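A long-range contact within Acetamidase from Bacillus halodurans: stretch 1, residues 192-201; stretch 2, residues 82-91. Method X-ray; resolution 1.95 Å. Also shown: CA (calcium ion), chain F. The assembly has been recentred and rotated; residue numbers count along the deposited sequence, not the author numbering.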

# COMPACT_ATOMS: atom_id res chain seq x y z
N ILE A 192 -1.68 11.79 -1.54
CA ILE A 192 -2.39 12.24 -0.34
C ILE A 192 -2.75 13.73 -0.28
O ILE A 192 -3.74 14.08 0.33
CB ILE A 192 -1.68 11.81 1.00
CG1 ILE A 192 -0.29 12.46 1.19
CG2 ILE A 192 -1.65 10.29 1.08
CD1 ILE A 192 -0.32 13.91 1.79
N LEU A 193 -1.98 14.60 -0.92
CA LEU A 193 -2.30 16.03 -0.90
C LEU A 193 -3.54 16.34 -1.75
O LEU A 193 -4.32 17.22 -1.38
CB LEU A 193 -1.09 16.86 -1.35
CG LEU A 193 -1.16 18.40 -1.34
CD1 LEU A 193 -1.29 18.87 0.04
CD2 LEU A 193 0.04 19.03 -1.99
N ILE A 194 -3.71 15.60 -2.85
CA ILE A 194 -4.77 15.77 -3.90
C ILE A 194 -4.17 15.68 -5.32
O ILE A 194 -4.85 15.38 -6.29
CB ILE A 194 -5.64 17.10 -3.77
CG1 ILE A 194 -6.94 17.00 -4.60
CG2 ILE A 194 -4.80 18.36 -4.12
CD1 ILE A 194 -8.07 16.22 -3.91
N CYS A 195 -2.87 15.90 -5.45
CA CYS A 195 -2.29 15.91 -6.77
C CYS A 195 -0.90 15.28 -6.76
O CYS A 195 -0.28 15.11 -5.70
CB CYS A 195 -2.23 17.36 -7.25
SG CYS A 195 -1.23 18.46 -6.21
N GLY A 196 -0.44 14.90 -7.95
CA GLY A 196 0.95 14.55 -8.16
C GLY A 196 1.63 15.81 -8.63
O GLY A 196 1.07 16.90 -8.50
N VAL A 197 2.83 15.69 -9.16
CA VAL A 197 3.41 16.83 -9.83
C VAL A 197 2.71 16.84 -11.19
O VAL A 197 3.00 16.02 -12.03
CB VAL A 197 4.95 16.71 -10.00
CG1 VAL A 197 5.50 17.94 -10.72
CG2 VAL A 197 5.60 16.53 -8.63
N GLU A 198 1.76 17.75 -11.37
CA GLU A 198 0.89 17.76 -12.56
C GLU A 198 1.62 18.37 -13.75
O GLU A 198 2.19 19.46 -13.63
CB GLU A 198 -0.36 18.57 -12.30
CG GLU A 198 -1.12 18.16 -11.05
CD GLU A 198 -1.75 16.79 -11.18
OE1 GLU A 198 -2.00 16.31 -12.31
OE2 GLU A 198 -1.98 16.15 -10.15
N ILE A 199 1.56 17.70 -14.90
CA ILE A 199 2.32 18.10 -16.09
C ILE A 199 1.72 17.62 -17.42
O ILE A 199 1.09 16.59 -17.47
CB ILE A 199 3.79 17.61 -15.96
CG1 ILE A 199 4.74 18.46 -16.82
CG2 ILE A 199 3.91 16.10 -16.24
CD1 ILE A 199 6.17 18.27 -16.46
N ALA A 200 1.92 18.39 -18.48
CA ALA A 200 1.54 17.99 -19.82
C ALA A 200 2.66 17.19 -20.48
O ALA A 200 3.82 17.19 -20.05
CB ALA A 200 1.25 19.20 -20.68
N GLY A 201 2.28 16.51 -21.54
CA GLY A 201 3.20 15.68 -22.26
C GLY A 201 2.59 14.86 -23.36
O GLY A 201 1.50 15.18 -23.88
CA CA F . -3.09 14.71 -11.68
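Stretch 2 82-91: IKVGKQGVMT

Stretch 2 runs antiparallel to stretch 1, the end-to-end directions of the touching parts lying 150° apart, and the two bury 660 Å² between them. It consists of two strand segments, one arriving from earlier in the chain and including Ile 82 and Lys 83, the other carrying Val 89 to Thr 91 onward, with Gly 85 and Lys 86 between them. Stretch 1 is mostly loop, and pairing is confined to two places. At the first, Glu 198 and Val 89 form a single antiparallel bridge with their CA atoms 5.0 Å apart: Glu 198 N donates to Val 89 O at 2.8 Å, and Val 89 N donates to Glu 198 O at 2.9 Å. At the second, Gly 201 faces Val 84 as a non-hydrogen-bonded pair, CA to CA 4.0 Å. The register shifts by two residues between these bridges, so they belong to separate ladders.

Selenomethionine Met 90 (atom SE in place of sulfur) contributes the largest covered area, 91 Å². Its CB points sideways, but with chi1 m, chi2 t and chi3 p the end of the chain comes nearer to stretch 1. There Met 90 CE lies 3.8 Å from Cys 195 SG and 4.0 Å from Leu 193 CD2, while Met 90 SE lies 4.1 Å from Val 197 CG2. Met 90 CE is also 3.4 Å from Cys 195 O, and Met 90 CG is 3.4 Å from Gly 196 O, so the side chain packs against backbone as well as apolar groups.

Ile 199, with 84 Å² covered, packs where stretch 2 passes from Val 84 to Gly 88. Its CB points toward stretch 2, and chi1 and chi2 are both t, extending the chain so that Ile 199 CD1 reaches within 3.3 Å of Gly 85 O. Ile 199 CG2 packs on Val 84 CG1 at 3.5 Å, and Ile 199 CG1 lies 3.5 Å from Gln 87 O. Around this side chain the backbones are linked directly and through solvent: Gly 85 N donates to Ala 200 O at 2.7 Å, and water 1 accepts from Ala 200 N at 3.0 Å and donates to Gln 87 O at 3.1 Å. The approach at Gly 201 is close, with Gly 201 CA 3.0 Å from Lys 83 O in a CA-H...O contact; a CB on Gly 201 would clash with that oxygen.

Thr 91, covered over 57 Å², closes the other end. Its backbone amide donates to the cysteine sulfur, Thr 91 N to Cys 195 SG at 3.5 Å. Thr 91 O, 3.4 Å from Ile 194 CG2 and 3.8 Å from Leu 193 CD2, is buried without a hydrogen-bonding partner.

The carboxylate of Glu 198 leads away from stretch 2 to the calcium ion, which Glu 198 OE1 binds at 2.0 Å and Glu 198 OE2 at 2.4 Å. Gly 196 N also donates to Glu 198 OE2, at 3.0 Å. Glu 198 thus pairs with Val 89 through its backbone while its carboxylate binds the ion.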

# COMPACT_ATOMS: atom_id res chain seq x y z
N ILE A 82 6.61 7.90 -22.20
CA ILE A 82 5.89 9.10 -21.75
C ILE A 82 6.90 10.23 -21.73
O ILE A 82 7.96 10.10 -21.10
CB ILE A 82 5.28 8.96 -20.34
CG1 ILE A 82 4.41 7.71 -20.22
CG2 ILE A 82 4.47 10.21 -19.97
CD1 ILE A 82 3.63 7.61 -18.91
N LYS A 83 6.60 11.30 -22.46
CA LYS A 83 7.46 12.49 -22.50
C LYS A 83 6.71 13.60 -21.80
O LYS A 83 5.58 13.84 -22.14
CB LYS A 83 7.74 12.93 -23.93
CG LYS A 83 9.17 12.73 -24.37
N VAL A 84 7.33 14.29 -20.85
CA VAL A 84 6.63 15.37 -20.16
C VAL A 84 7.23 16.71 -20.54
O VAL A 84 8.32 16.77 -21.14
CB VAL A 84 6.59 15.18 -18.61
CG1 VAL A 84 5.81 13.90 -18.26
CG2 VAL A 84 7.99 15.20 -17.98
N GLY A 85 6.49 17.77 -20.24
CA GLY A 85 6.96 19.14 -20.39
C GLY A 85 8.09 19.54 -19.45
O GLY A 85 8.59 18.73 -18.68
N LYS A 86 8.51 20.79 -19.53
CA LYS A 86 9.65 21.25 -18.70
C LYS A 86 9.27 21.83 -17.31
O LYS A 86 10.13 22.23 -16.56
CB LYS A 86 10.56 22.22 -19.48
CG LYS A 86 9.87 23.37 -20.25
CD LYS A 86 10.75 23.87 -21.41
CE LYS A 86 9.94 24.52 -22.53
NZ LYS A 86 10.64 24.44 -23.83
N GLN A 87 7.99 21.84 -16.97
CA GLN A 87 7.57 22.35 -15.68
C GLN A 87 6.24 21.77 -15.22
O GLN A 87 5.24 21.81 -15.95
CB GLN A 87 7.54 23.88 -15.71
CG GLN A 87 6.73 24.54 -14.62
CD GLN A 87 6.60 26.04 -14.85
OE1 GLN A 87 5.61 26.51 -15.42
NE2 GLN A 87 7.62 26.79 -14.43
N GLY A 88 6.25 21.22 -14.01
CA GLY A 88 5.06 20.71 -13.37
C GLY A 88 4.46 21.68 -12.36
O GLY A 88 5.01 22.75 -12.13
N VAL A 89 3.34 21.29 -11.76
CA VAL A 89 2.57 22.15 -10.84
C VAL A 89 1.86 21.29 -9.77
O VAL A 89 1.33 20.18 -10.04
CB VAL A 89 1.50 23.03 -11.60
CG1 VAL A 89 0.73 23.93 -10.64
CG2 VAL A 89 2.14 23.89 -12.69
N MSE A 90 1.90 21.79 -8.53
CA MSE A 90 1.13 21.23 -7.44
C MSE A 90 0.34 22.34 -6.74
O MSE A 90 0.78 23.50 -6.67
CB MSE A 90 2.03 20.54 -6.41
CG MSE A 90 2.80 19.33 -6.92
SE MSE A 90 3.68 18.32 -5.47
CE MSE A 90 2.15 17.35 -4.91
N THR A 91 -0.82 21.92 -6.23
CA THR A 91 -1.72 22.75 -5.46
C THR A 91 -2.06 22.09 -4.09
O THR A 91 -2.52 20.94 -4.04
CB THR A 91 -3.04 23.03 -6.25
OG1 THR A 91 -3.81 21.83 -6.35
CG2 THR A 91 -2.74 23.55 -7.64
O HOH W 1 3.05 21.09 -18.05
O HOH W 2 -4.11 13.89 -10.21